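Local coordinates for protein putative glucose-6-phosphate 1-epimerase (Salmonella typhimurium, PDB 2HTA) that probably interconverts the alpha and beta anomers of glucose 6-phosphate as a hexose-6-phosphate 1-epimerase, and is a monomer in solution, at residues 249-254 against 281-286; 163-168 against 299-304; 193-198 against 224-229; 180-185 against 233-238; 94-99 against 172-177. One frame throughout, in Å; residues are numbered along the deposited sequence.

Interaction 1 of 5, residues 249-254 against 281-286; sequences HHHLNV and VETVYA
Three residues, Y285, N253 and V254, bury the greatest areas where 249-254 enters the antiparallel sheet beside strand 281-286. The pairing starts with a classic beta bulge: L252 and N253 both face V284, and V284 O accepts both amides, L252 N at 2.9 Å in the carbonyl plane and N253 N at 3.0 Å from above it. V284 N returns a bond to N253 O. The N253 side chain, its CG anti to the carbonyl carbon (chi1 -48°), extends the ladder by one rung, OD1 taking A286 N at 2.8 Å nearly along its C=O axis. Y285, with CG anti to the backbone N (chi1 -157°), lays its ring beneath L252: L252 CB stands 4.2 Å from the centroid of the Y285 ring and 5° off the normal, a CH-pi contact, while H250 O meets the ring edge at CD1. At the other end the V254 and V281 side chains cross obliquely, CG1 to CG1 at 3.9 Å. E282, inferred to be an active-site residue, sends its carboxylate away from this seam towards H179. Main-chain bonds and one buried asparagine thus hold the backbone of its strand in register, consistent with presenting that carboxylate to the probable catalytic site.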
# COMPACT_ATOMS: atom_id res chain seq x y z
N HIS A 249 3.88 -10.82 6.41
CA HIS A 249 4.44 -11.21 7.73
C HIS A 249 3.75 -10.48 8.86
O HIS A 249 3.41 -9.33 8.73
CB HIS A 249 5.95 -10.94 7.76
CG HIS A 249 6.75 -12.07 7.15
ND1 HIS A 249 7.36 -11.96 5.92
CD2 HIS A 249 6.98 -13.34 7.58
CE1 HIS A 249 7.97 -13.10 5.64
NE2 HIS A 249 7.73 -13.97 6.62
N HIS A 250 3.56 -11.18 9.98
CA HIS A 250 2.98 -10.62 11.20
C HIS A 250 1.51 -10.27 11.02
O HIS A 250 0.97 -9.57 11.88
CB HIS A 250 3.78 -9.41 11.76
CG HIS A 250 5.26 -9.56 11.66
ND1 HIS A 250 5.95 -10.58 12.28
CD2 HIS A 250 6.19 -8.84 10.96
CE1 HIS A 250 7.24 -10.49 11.98
NE2 HIS A 250 7.42 -9.44 11.20
N HIS A 251 0.90 -10.70 9.92
CA HIS A 251 -0.48 -10.34 9.56
C HIS A 251 -1.41 -11.40 10.05
O HIS A 251 -0.98 -12.47 10.55
CB HIS A 251 -0.60 -10.32 7.98
CG HIS A 251 -0.41 -11.67 7.42
ND1 HIS A 251 0.78 -12.36 7.60
CD2 HIS A 251 -1.27 -12.54 6.86
CE1 HIS A 251 0.66 -13.56 7.07
NE2 HIS A 251 -0.58 -13.71 6.64
N LEU A 252 -2.72 -11.11 9.91
CA LEU A 252 -3.77 -12.14 10.12
C LEU A 252 -4.51 -12.54 8.86
O LEU A 252 -5.00 -13.68 8.73
CB LEU A 252 -4.82 -11.64 11.13
CG LEU A 252 -5.28 -12.56 12.24
CD1 LEU A 252 -4.04 -13.28 12.97
CD2 LEU A 252 -6.11 -11.69 13.20
N ASN A 253 -4.57 -11.62 7.90
CA ASN A 253 -5.46 -11.74 6.78
C ASN A 253 -4.77 -11.21 5.54
O ASN A 253 -3.77 -10.47 5.65
CB ASN A 253 -6.71 -10.81 7.00
CG ASN A 253 -7.33 -10.97 8.36
OD1 ASN A 253 -7.49 -9.97 9.10
ND2 ASN A 253 -7.73 -12.22 8.71
N VAL A 254 -5.29 -11.58 4.38
CA VAL A 254 -4.94 -10.90 3.13
C VAL A 254 -6.22 -10.42 2.54
O VAL A 254 -7.22 -11.11 2.70
CB VAL A 254 -4.21 -11.84 2.18
CG1 VAL A 254 -4.00 -11.21 0.76
CG2 VAL A 254 -2.85 -12.19 2.82
N VAL A 281 -3.65 -6.42 -3.43
CA VAL A 281 -3.37 -7.59 -2.60
C VAL A 281 -2.71 -7.02 -1.33
O VAL A 281 -1.53 -6.57 -1.35
CB VAL A 281 -2.45 -8.67 -3.32
CG1 VAL A 281 -2.02 -9.82 -2.34
CG2 VAL A 281 -3.10 -9.22 -4.65
N GLU A 282 -3.49 -7.00 -0.25
CA GLU A 282 -3.20 -6.20 0.93
C GLU A 282 -2.75 -7.10 2.08
O GLU A 282 -3.35 -8.16 2.29
CB GLU A 282 -4.49 -5.47 1.36
CG GLU A 282 -5.13 -4.74 0.18
CD GLU A 282 -6.45 -4.09 0.56
OE1 GLU A 282 -6.67 -3.82 1.75
OE2 GLU A 282 -7.24 -3.81 -0.36
N THR A 283 -1.75 -6.66 2.82
CA THR A 283 -1.35 -7.34 4.08
C THR A 283 -2.15 -6.75 5.19
O THR A 283 -2.10 -5.52 5.42
CB THR A 283 0.14 -7.12 4.39
OG1 THR A 283 0.92 -7.56 3.27
CG2 THR A 283 0.53 -7.94 5.59
N VAL A 284 -2.87 -7.59 5.92
CA VAL A 284 -3.97 -7.07 6.77
C VAL A 284 -3.98 -7.67 8.16
O VAL A 284 -3.68 -8.84 8.33
CB VAL A 284 -5.35 -7.28 6.06
CG1 VAL A 284 -6.57 -6.90 6.97
CG2 VAL A 284 -5.43 -6.48 4.71
N TYR A 285 -4.33 -6.88 9.18
CA TYR A 285 -4.54 -7.43 10.51
C TYR A 285 -5.91 -6.88 10.91
O TYR A 285 -5.98 -5.79 11.42
CB TYR A 285 -3.45 -6.96 11.45
CG TYR A 285 -3.30 -7.91 12.63
CD1 TYR A 285 -2.15 -8.70 12.78
CD2 TYR A 285 -4.34 -8.07 13.55
CE1 TYR A 285 -1.99 -9.63 13.86
CE2 TYR A 285 -4.19 -9.00 14.67
CZ TYR A 285 -3.02 -9.75 14.82
OH TYR A 285 -2.86 -10.62 15.89
N ALA A 286 -6.99 -7.59 10.54
CA ALA A 286 -8.37 -7.01 10.70
C ALA A 286 -9.32 -7.91 11.56
O ALA A 286 -10.17 -7.40 12.31
CB ALA A 286 -9.01 -6.72 9.37

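Interaction 2 of 5, residues 163-168 against 299-304; sequences EIELEA and RLAQTI
Strands 163-168 and 299-304 form a regular antiparallel ladder in the large beta-sheet of this galactose mutarotase-like fold, their axes 4.6 Å apart and 173° from parallel. I164 pairs with Q302 and L166 with L300 as hydrogen-bonded pairs; the shortest bond, L166 N to L300 O at 2.7 Å, runs nearly along the C=O axis. On the buried face, which holds I164, L166, L300 and Q302, both leucines place CG anti to the backbone N. I164 turns CG1 anti to the carbonyl carbon, as does I304, whose end comes to I164, CD1 to CD1 at 4.2 Å. Q302 has an extended chain and carries its amide beyond this pairing to S180 and T283, the sequence neighbour of E282, a probable active-site residue. The other face is partly exposed and charged. E165 and E167 put CG anti to the backbone N, while R299 puts it beside the N and bends at chi3 (-81°). R299 thereby lies alongside both glutamates, but the one ion contact is NH1 to E165 OE2, a long salt bridge of 3.7 Å with the E165 carboxylate and R299 guanidinium planes 81° apart. E167 instead turns OE1 to R155 and H169, and its OE2 touches R299 CD at 3.7 Å.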
# COMPACT_ATOMS: atom_id res chain seq x y z
N GLU A 163 10.61 -3.99 0.38
CA GLU A 163 10.16 -4.41 1.70
C GLU A 163 9.49 -3.23 2.37
O GLU A 163 9.96 -2.09 2.26
CB GLU A 163 11.28 -4.92 2.57
CG GLU A 163 12.10 -5.98 1.86
CD GLU A 163 13.28 -6.42 2.73
OE1 GLU A 163 13.21 -6.21 3.99
OE2 GLU A 163 14.24 -6.98 2.15
N ILE A 164 8.39 -3.52 3.07
CA ILE A 164 7.62 -2.48 3.79
C ILE A 164 7.42 -3.04 5.18
O ILE A 164 7.00 -4.18 5.31
CB ILE A 164 6.28 -2.22 3.09
CG1 ILE A 164 6.53 -1.80 1.64
CG2 ILE A 164 5.48 -1.09 3.86
CD1 ILE A 164 5.37 -2.02 0.67
N GLU A 165 7.79 -2.30 6.22
CA GLU A 165 7.54 -2.77 7.58
C GLU A 165 6.93 -1.62 8.38
O GLU A 165 7.52 -0.54 8.48
CB GLU A 165 8.85 -3.23 8.21
CG GLU A 165 8.73 -3.67 9.72
CD GLU A 165 10.10 -3.93 10.35
OE1 GLU A 165 10.92 -2.98 10.47
OE2 GLU A 165 10.37 -5.09 10.72
N LEU A 166 5.74 -1.84 8.91
CA LEU A 166 5.07 -0.90 9.80
C LEU A 166 5.18 -1.31 11.28
O LEU A 166 4.86 -2.44 11.65
CB LEU A 166 3.59 -0.83 9.40
CG LEU A 166 2.81 0.20 10.23
CD1 LEU A 166 3.19 1.66 9.87
CD2 LEU A 166 1.30 -0.06 10.04
N GLU A 167 5.56 -0.38 12.15
CA GLU A 167 5.80 -0.71 13.57
C GLU A 167 5.19 0.40 14.42
O GLU A 167 5.49 1.60 14.21
CB GLU A 167 7.32 -0.76 13.79
CG GLU A 167 7.74 -0.98 15.20
CD GLU A 167 9.29 -1.09 15.29
OE1 GLU A 167 10.00 -0.10 15.68
OE2 GLU A 167 9.77 -2.17 14.93
N ALA A 168 4.29 0.01 15.32
CA ALA A 168 3.52 0.99 16.13
C ALA A 168 3.92 0.85 17.60
O ALA A 168 3.83 -0.24 18.19
CB ALA A 168 2.03 0.77 15.95
N ARG A 299 3.82 -5.03 14.72
CA ARG A 299 4.49 -4.96 13.45
C ARG A 299 3.59 -5.56 12.39
O ARG A 299 2.82 -6.48 12.67
CB ARG A 299 5.85 -5.71 13.51
CG ARG A 299 6.85 -5.07 14.49
CD ARG A 299 8.29 -5.53 14.24
NE ARG A 299 8.54 -6.83 14.86
CZ ARG A 299 8.93 -7.91 14.19
NH1 ARG A 299 9.15 -7.82 12.88
NH2 ARG A 299 9.16 -9.08 14.82
N LEU A 300 3.68 -5.04 11.17
CA LEU A 300 3.03 -5.63 10.01
C LEU A 300 4.00 -5.38 8.82
O LEU A 300 4.58 -4.27 8.71
CB LEU A 300 1.74 -4.88 9.73
CG LEU A 300 0.71 -5.45 8.75
CD1 LEU A 300 0.17 -6.85 9.24
CD2 LEU A 300 -0.42 -4.43 8.54
N ALA A 301 4.23 -6.41 7.99
CA ALA A 301 5.22 -6.26 6.89
C ALA A 301 4.76 -6.94 5.65
O ALA A 301 4.09 -7.98 5.69
CB ALA A 301 6.62 -6.79 7.31
N GLN A 302 5.19 -6.36 4.53
CA GLN A 302 4.95 -6.91 3.21
C GLN A 302 6.26 -6.81 2.37
O GLN A 302 6.93 -5.77 2.44
CB GLN A 302 3.83 -6.10 2.55
CG GLN A 302 3.46 -6.64 1.14
CD GLN A 302 2.41 -5.84 0.46
OE1 GLN A 302 2.70 -5.13 -0.49
NE2 GLN A 302 1.15 -5.95 0.95
N THR A 303 6.62 -7.87 1.66
CA THR A 303 7.72 -7.90 0.72
C THR A 303 7.15 -8.24 -0.65
O THR A 303 6.23 -9.05 -0.77
CB THR A 303 8.82 -8.88 1.20
OG1 THR A 303 9.37 -8.33 2.40
CG2 THR A 303 9.96 -8.99 0.16
N ILE A 304 7.63 -7.51 -1.65
CA ILE A 304 7.20 -7.67 -3.02
C ILE A 304 8.40 -8.08 -3.89
O ILE A 304 9.50 -7.46 -3.82
CB ILE A 304 6.62 -6.34 -3.57
CG1 ILE A 304 5.61 -5.72 -2.58
CG2 ILE A 304 6.00 -6.61 -4.98
CD1 ILE A 304 5.27 -4.21 -2.87

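Interaction 3 of 5, residues 193-198 against 224-229; sequences SGLGDR and RVYLNP
In this galactose mutarotase-like beta fold, the glycine-containing loop that links strands 191-193 and 198-201 packs against the end of strand 222-226 and the turn that follows. Its apolar part is L195 on Y226: with CG anti to the carbonyl carbon in both residues, L195 CD1 lies over one face of the Y226 ring, 4.0 Å from the centroid and 22° off the normal. The Y226 hydroxyl bonds Q216. At G196, phi is +76° and CA comes 3.4 Å from N228 O in a CA-H...O contact; a CB would clash with that oxygen. The strand end is closed by L227 N to R198 O, 3.0 Å and almost straight at 177°. D197, its CG in the crowded position between N and carbonyl carbon, brings OD1 to two donors, R198 N and N228 ND2, both from above the carboxylate plane. One water spans the gap, donating to L195 O and R198 O, both at 2.7 Å, and accepting from N228 N at 2.9 Å.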
# COMPACT_ATOMS: atom_id res chain seq x y z
N SER A 193 -3.00 -16.49 -6.64
CA SER A 193 -2.98 -17.79 -5.96
C SER A 193 -2.36 -17.60 -4.58
O SER A 193 -1.86 -16.50 -4.27
CB SER A 193 -2.18 -18.82 -6.79
OG SER A 193 -0.88 -18.34 -7.02
N GLY A 194 -2.34 -18.68 -3.79
CA GLY A 194 -1.74 -18.69 -2.48
C GLY A 194 -2.69 -18.11 -1.45
O GLY A 194 -2.28 -17.83 -0.33
N LEU A 195 -3.95 -17.98 -1.81
CA LEU A 195 -4.94 -17.32 -0.91
C LEU A 195 -5.67 -18.24 0.08
O LEU A 195 -6.54 -17.78 0.85
CB LEU A 195 -5.96 -16.53 -1.74
CG LEU A 195 -5.38 -15.32 -2.48
CD1 LEU A 195 -6.41 -14.76 -3.49
CD2 LEU A 195 -4.83 -14.21 -1.58
N GLY A 196 -5.29 -19.51 0.10
CA GLY A 196 -5.83 -20.42 1.09
C GLY A 196 -7.26 -20.87 0.82
O GLY A 196 -7.61 -21.22 -0.33
N ASP A 197 -8.09 -20.91 1.86
CA ASP A 197 -9.40 -21.52 1.72
C ASP A 197 -10.55 -20.58 2.08
O ASP A 197 -11.26 -20.09 1.18
CB ASP A 197 -9.45 -22.93 2.43
CG ASP A 197 -9.02 -22.92 3.92
OD1 ASP A 197 -8.84 -21.85 4.59
OD2 ASP A 197 -8.93 -24.07 4.45
N ARG A 198 -10.76 -20.33 3.38
CA ARG A 198 -11.94 -19.50 3.79
C ARG A 198 -11.72 -18.04 3.52
O ARG A 198 -10.58 -17.53 3.63
CB ARG A 198 -12.27 -19.74 5.25
CG ARG A 198 -12.62 -21.23 5.47
CD ARG A 198 -13.19 -21.56 6.89
NE ARG A 198 -13.89 -22.86 6.77
CZ ARG A 198 -15.20 -23.01 6.58
NH1 ARG A 198 -16.02 -21.95 6.54
NH2 ARG A 198 -15.70 -24.23 6.46
N ARG A 224 -12.60 -9.29 -0.86
CA ARG A 224 -12.56 -10.50 -0.06
C ARG A 224 -11.45 -10.43 0.97
O ARG A 224 -10.31 -9.97 0.68
CB ARG A 224 -12.36 -11.73 -0.97
CG ARG A 224 -13.70 -12.05 -1.71
CD ARG A 224 -13.52 -12.93 -2.88
NE ARG A 224 -14.88 -13.14 -3.40
CZ ARG A 224 -15.29 -14.26 -3.97
NH1 ARG A 224 -14.42 -15.25 -4.15
NH2 ARG A 224 -16.55 -14.37 -4.36
N VAL A 225 -11.79 -10.86 2.19
CA VAL A 225 -10.84 -11.00 3.28
C VAL A 225 -10.49 -12.46 3.44
O VAL A 225 -11.33 -13.28 3.84
CB VAL A 225 -11.41 -10.49 4.64
CG1 VAL A 225 -10.30 -10.55 5.72
CG2 VAL A 225 -12.04 -9.07 4.48
N TYR A 226 -9.28 -12.86 3.07
CA TYR A 226 -8.87 -14.25 3.24
C TYR A 226 -8.43 -14.51 4.69
O TYR A 226 -7.64 -13.77 5.25
CB TYR A 226 -7.77 -14.60 2.18
CG TYR A 226 -8.36 -14.34 0.80
CD1 TYR A 226 -8.24 -13.09 0.20
CD2 TYR A 226 -9.15 -15.31 0.15
CE1 TYR A 226 -8.82 -12.85 -1.04
CE2 TYR A 226 -9.74 -15.07 -1.05
CZ TYR A 226 -9.58 -13.82 -1.64
OH TYR A 226 -10.15 -13.56 -2.87
N LEU A 227 -8.96 -15.58 5.28
CA LEU A 227 -8.77 -15.89 6.71
C LEU A 227 -7.59 -16.84 6.94
O LEU A 227 -7.09 -16.95 8.05
CB LEU A 227 -10.07 -16.54 7.23
CG LEU A 227 -11.31 -15.65 7.11
CD1 LEU A 227 -12.50 -16.42 7.70
CD2 LEU A 227 -11.07 -14.36 7.84
N ASN A 228 -7.13 -17.52 5.87
CA ASN A 228 -6.12 -18.54 6.03
C ASN A 228 -5.19 -18.58 4.79
O ASN A 228 -4.89 -19.66 4.27
CB ASN A 228 -6.79 -19.88 6.22
CG ASN A 228 -5.84 -20.96 6.72
OD1 ASN A 228 -4.93 -20.72 7.55
ND2 ASN A 228 -6.04 -22.17 6.20
N PRO A 229 -4.73 -17.40 4.34
CA PRO A 229 -3.88 -17.34 3.16
C PRO A 229 -2.48 -17.84 3.51
O PRO A 229 -2.07 -17.87 4.69
CB PRO A 229 -3.88 -15.83 2.83
CG PRO A 229 -3.94 -15.19 4.23
CD PRO A 229 -4.99 -16.06 4.90
O HOH W 1 -7.94 -18.15 3.18

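Interaction 4 of 5, residues 180-185 against 233-238; sequences SYFNVG and SVIHDA
Apolar contact, a single direct hydrogen bond and a water bridge join 180-185 to 233-238, two pieces whose backbones draw together along the contact: the separation narrows from 8.8 Å between F182 CA and I235 CA to 6.4 Å between V184 CA and D237 CA. In the apolar group I235 supplies both of its branches. Its CG1 is anti to the carbonyl carbon (chi1 -55°), which sends CD1 to F182 CD1 at 3.6 Å, obliquely to the ring, and CG2 to V184 CG1 at 4.1 Å. I235 crosses both partners at about a right angle. The polar group depends on D237, whose CG is anti to the backbone N (chi1 -172°). D237 OD2 accepts G185 N through its syn lone pair at 2.9 Å, with an N-H...O angle of 155°. A water donates to the same OD2 and to N183 O, each at 2.7 Å, so one buried carboxylate oxygen receives two hydrogens, while OD1 accepts from L240 N; R242 also bonds N183 O. This double donation would favour the ionised carboxylate. Side chains from V281 and V246 also touch F182. The contact joins the end of strand 172-183 to strand 232-237, members of two different sheets, with strands 278-286 and 242-249 alongside.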
# COMPACT_ATOMS: atom_id res chain seq x y z
N SER A 180 -1.66 -2.41 -0.70
CA SER A 180 -0.94 -2.25 -1.98
C SER A 180 -1.75 -2.42 -3.27
O SER A 180 -2.53 -3.37 -3.39
CB SER A 180 0.22 -3.27 -2.01
OG SER A 180 0.83 -3.24 -0.75
N TYR A 181 -1.53 -1.50 -4.22
CA TYR A 181 -2.09 -1.52 -5.59
C TYR A 181 -0.98 -1.96 -6.57
O TYR A 181 -0.03 -1.23 -6.76
CB TYR A 181 -2.45 -0.11 -6.03
CG TYR A 181 -3.66 0.46 -5.32
CD1 TYR A 181 -3.60 0.88 -3.97
CD2 TYR A 181 -4.84 0.63 -6.00
CE1 TYR A 181 -4.70 1.47 -3.30
CE2 TYR A 181 -6.00 1.21 -5.32
CZ TYR A 181 -5.90 1.60 -4.00
OH TYR A 181 -7.01 2.15 -3.35
N PHE A 182 -1.20 -3.08 -7.22
CA PHE A 182 -0.24 -3.68 -8.13
C PHE A 182 -0.71 -3.45 -9.54
O PHE A 182 -1.87 -3.68 -9.87
CB PHE A 182 -0.09 -5.17 -7.80
CG PHE A 182 0.53 -5.40 -6.47
CD1 PHE A 182 -0.25 -5.79 -5.38
CD2 PHE A 182 1.88 -5.11 -6.28
CE1 PHE A 182 0.33 -5.93 -4.11
CE2 PHE A 182 2.49 -5.28 -5.01
CZ PHE A 182 1.70 -5.68 -3.93
N ASN A 183 0.22 -2.96 -10.34
CA ASN A 183 0.04 -2.68 -11.77
C ASN A 183 -0.06 -4.00 -12.51
O ASN A 183 0.80 -4.88 -12.38
CB ASN A 183 1.24 -1.83 -12.21
CG ASN A 183 1.12 -1.29 -13.63
OD1 ASN A 183 0.04 -0.90 -14.07
ND2 ASN A 183 2.26 -1.24 -14.36
N VAL A 184 -1.16 -4.18 -13.22
CA VAL A 184 -1.40 -5.38 -14.04
C VAL A 184 -1.74 -4.98 -15.47
O VAL A 184 -2.24 -3.87 -15.71
CB VAL A 184 -2.49 -6.35 -13.47
CG1 VAL A 184 -2.08 -6.85 -12.09
CG2 VAL A 184 -3.87 -5.69 -13.40
N GLY A 185 -1.49 -5.89 -16.41
CA GLY A 185 -1.83 -5.57 -17.83
C GLY A 185 -3.31 -5.47 -18.09
O GLY A 185 -3.79 -4.52 -18.75
N SER A 233 1.31 -14.59 -1.54
CA SER A 233 0.31 -14.52 -2.58
C SER A 233 1.02 -14.37 -3.92
O SER A 233 2.02 -13.66 -4.00
CB SER A 233 -0.59 -13.27 -2.40
OG SER A 233 -1.15 -13.16 -1.08
N VAL A 234 0.51 -14.99 -4.98
CA VAL A 234 1.18 -14.80 -6.27
C VAL A 234 0.18 -14.23 -7.26
O VAL A 234 -0.89 -14.84 -7.48
CB VAL A 234 1.74 -16.13 -6.82
CG1 VAL A 234 2.40 -15.90 -8.21
CG2 VAL A 234 2.68 -16.80 -5.81
N ILE A 235 0.51 -13.07 -7.83
CA ILE A 235 -0.33 -12.42 -8.86
C ILE A 235 0.23 -12.90 -10.22
O ILE A 235 1.43 -12.71 -10.50
CB ILE A 235 -0.26 -10.88 -8.84
CG1 ILE A 235 -0.61 -10.38 -7.41
CG2 ILE A 235 -1.12 -10.22 -10.01
CD1 ILE A 235 -0.37 -8.89 -7.17
N HIS A 236 -0.62 -13.53 -11.02
CA HIS A 236 -0.17 -14.05 -12.33
C HIS A 236 -0.69 -13.11 -13.39
O HIS A 236 -1.90 -12.95 -13.51
CB HIS A 236 -0.79 -15.43 -12.55
CG HIS A 236 -0.48 -16.40 -11.45
ND1 HIS A 236 0.52 -17.32 -11.55
CD2 HIS A 236 -1.06 -16.59 -10.24
CE1 HIS A 236 0.57 -18.04 -10.43
NE2 HIS A 236 -0.38 -17.61 -9.62
N ASP A 237 0.23 -12.54 -14.20
CA ASP A 237 -0.12 -11.55 -15.19
C ASP A 237 0.37 -11.96 -16.57
O ASP A 237 1.54 -11.78 -16.87
CB ASP A 237 0.50 -10.19 -14.84
CG ASP A 237 0.02 -9.06 -15.75
OD1 ASP A 237 -0.52 -9.27 -16.88
OD2 ASP A 237 0.19 -7.93 -15.32
N ALA A 238 -0.51 -12.52 -17.38
CA ALA A 238 -0.17 -13.03 -18.71
C ALA A 238 0.16 -11.86 -19.65
O ALA A 238 1.05 -11.98 -20.53
CB ALA A 238 -1.35 -13.86 -19.27
O HOH W 2 1.62 -7.36 -13.15

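Interaction 5 of 5, residues 94-99 against 172-177; sequences ICWPWF and FATTSA
An offset edge-to-face pair forms the apolar centre: the W96 indole, its CG anti to the backbone N, points its edge at the face of F172, with the centroids of the six-membered W96 ring and the F172 ring 5.6 Å apart and the planes at 74°. W96 CZ2 and F172 CZ approach to 3.7 Å, and P97 CB covers one face of the indole, while T174 CG2 lies against P97 CB. A second apolar point is F99, whose CD1 meets A177 CB at 3.3 Å, a close approach. Further out the backbone takes over. C95 and A177 form an antiparallel hydrogen-bonded pair, C95 N to A177 O being nearly straight at 170°. Beyond the strand, a cis peptide precedes P97, and T175 N reaches P97 O at 3.2 Å from well above the carbonyl plane. At the polar edge T175 OG1, in the crowded position (chi1 58°), accepts a hydrogen bond from F99 N at 3.0 Å. A water in the indole plane accepts one from W96 NE1 and bonds T174 OG1. Short strand 94-95 thus lies against strand 172-183, whose S176 pairs by its backbone with Y285 of strand 278-286; F99 also touches E282, an inferred active-site residue, and W96 reaches L166 and A168 of strand 162-169.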
# COMPACT_ATOMS: atom_id res chain seq x y z
N ILE A 94 -0.93 3.24 3.94
CA ILE A 94 -0.77 2.65 5.30
C ILE A 94 -2.08 2.93 6.04
O ILE A 94 -2.43 4.11 6.25
CB ILE A 94 0.41 3.31 6.08
CG1 ILE A 94 1.76 2.86 5.40
CG2 ILE A 94 0.43 2.92 7.62
CD1 ILE A 94 2.90 3.75 5.88
N CYS A 95 -2.77 1.86 6.41
CA CYS A 95 -4.08 1.98 7.03
C CYS A 95 -3.91 1.71 8.50
O CYS A 95 -3.69 0.58 8.92
CB CYS A 95 -5.04 0.97 6.46
SG CYS A 95 -5.15 0.99 4.60
N TRP A 96 -4.01 2.76 9.29
CA TRP A 96 -3.75 2.68 10.73
C TRP A 96 -4.39 3.88 11.44
O TRP A 96 -4.28 4.98 10.95
CB TRP A 96 -2.23 2.69 10.93
CG TRP A 96 -1.80 2.35 12.35
CD1 TRP A 96 -1.43 1.13 12.82
CD2 TRP A 96 -1.66 3.27 13.45
NE1 TRP A 96 -1.12 1.22 14.17
CE2 TRP A 96 -1.25 2.53 14.57
CE3 TRP A 96 -1.87 4.66 13.60
CZ2 TRP A 96 -1.05 3.11 15.85
CZ3 TRP A 96 -1.66 5.26 14.85
CH2 TRP A 96 -1.25 4.47 15.96
N PRO A 97 -4.95 3.71 12.67
CA PRO A 97 -5.05 2.53 13.51
C PRO A 97 -6.33 1.71 13.33
O PRO A 97 -6.67 0.93 14.22
CB PRO A 97 -4.97 3.14 14.93
CG PRO A 97 -5.75 4.45 14.79
CD PRO A 97 -5.53 4.90 13.34
N TRP A 98 -7.04 1.85 12.20
CA TRP A 98 -8.06 0.85 11.84
C TRP A 98 -8.04 0.54 10.38
O TRP A 98 -7.56 1.34 9.58
CB TRP A 98 -9.50 1.23 12.32
CG TRP A 98 -10.04 2.47 11.66
CD1 TRP A 98 -10.75 2.56 10.47
CD2 TRP A 98 -9.88 3.80 12.14
NE1 TRP A 98 -11.05 3.88 10.20
CE2 TRP A 98 -10.54 4.66 11.20
CE3 TRP A 98 -9.31 4.36 13.29
CZ2 TRP A 98 -10.59 6.06 11.36
CZ3 TRP A 98 -9.36 5.76 13.45
CH2 TRP A 98 -9.99 6.58 12.49
N PHE A 99 -8.48 -0.65 10.05
CA PHE A 99 -8.63 -1.08 8.67
C PHE A 99 -10.14 -1.04 8.32
O PHE A 99 -10.98 -1.47 9.13
CB PHE A 99 -8.10 -2.52 8.50
CG PHE A 99 -8.36 -3.09 7.13
CD1 PHE A 99 -7.72 -2.54 6.00
CD2 PHE A 99 -9.29 -4.10 6.95
CE1 PHE A 99 -7.98 -3.07 4.72
CE2 PHE A 99 -9.56 -4.61 5.67
CZ PHE A 99 -8.86 -4.08 4.56
N PHE A 172 -2.05 0.08 23.06
CA PHE A 172 -3.34 0.17 22.39
C PHE A 172 -3.52 -1.09 21.59
O PHE A 172 -2.59 -1.87 21.43
CB PHE A 172 -3.47 1.45 21.49
CG PHE A 172 -2.22 1.80 20.71
CD1 PHE A 172 -1.68 0.92 19.79
CD2 PHE A 172 -1.56 3.02 20.92
CE1 PHE A 172 -0.49 1.23 19.05
CE2 PHE A 172 -0.39 3.32 20.24
CZ PHE A 172 0.17 2.43 19.27
N ALA A 173 -4.73 -1.29 21.10
CA ALA A 173 -5.06 -2.42 20.26
C ALA A 173 -5.66 -1.83 18.98
O ALA A 173 -6.49 -0.92 19.06
CB ALA A 173 -6.08 -3.32 20.96
N THR A 174 -5.18 -2.28 17.82
CA THR A 174 -5.49 -1.69 16.52
C THR A 174 -5.82 -2.74 15.45
O THR A 174 -5.59 -3.94 15.62
CB THR A 174 -4.27 -0.88 15.92
OG1 THR A 174 -3.15 -1.76 15.68
CG2 THR A 174 -3.80 0.23 16.83
N THR A 175 -6.36 -2.26 14.32
CA THR A 175 -6.34 -3.05 13.11
C THR A 175 -5.68 -2.18 12.03
O THR A 175 -5.64 -0.94 12.12
CB THR A 175 -7.73 -3.53 12.68
OG1 THR A 175 -8.58 -2.40 12.49
CG2 THR A 175 -8.38 -4.51 13.79
N SER A 176 -5.06 -2.83 11.05
CA SER A 176 -4.22 -2.10 10.10
C SER A 176 -4.08 -2.90 8.80
O SER A 176 -4.46 -4.09 8.76
CB SER A 176 -2.84 -1.82 10.67
OG SER A 176 -2.22 -3.02 11.14
N ALA A 177 -3.51 -2.25 7.78
CA ALA A 177 -3.23 -2.89 6.49
C ALA A 177 -2.13 -2.14 5.72
O ALA A 177 -1.93 -0.90 5.91
CB ALA A 177 -4.51 -2.87 5.59
O HOH W 3 -0.55 -1.59 14.89

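Interactions 4 and 5 are the buried contacts and use opposite parts of strand 172-183, on opposite sides of the chain's centre; interactions 1, 2 and 3 are partly buried. Backbone ladders dominate interactions 1 and 2, regular in interaction 2 but bulged in interaction 1, whereas interaction 3 mixes side-chain, main-chain and water bonds, and interaction 4 combines apolar side chains with a carboxylate gripped by G185 N and a water. Strand 281-286 of interaction 1 is a shared element, touching interactions 2, 4 and 5; towards interaction 4, V281 N bonds S180 O. Interaction 3 joins interaction 1 through Y226 N to V254 O. Charged side chains occupy the partly exposed face of interaction 2, aromatic ones the interior of interaction 5.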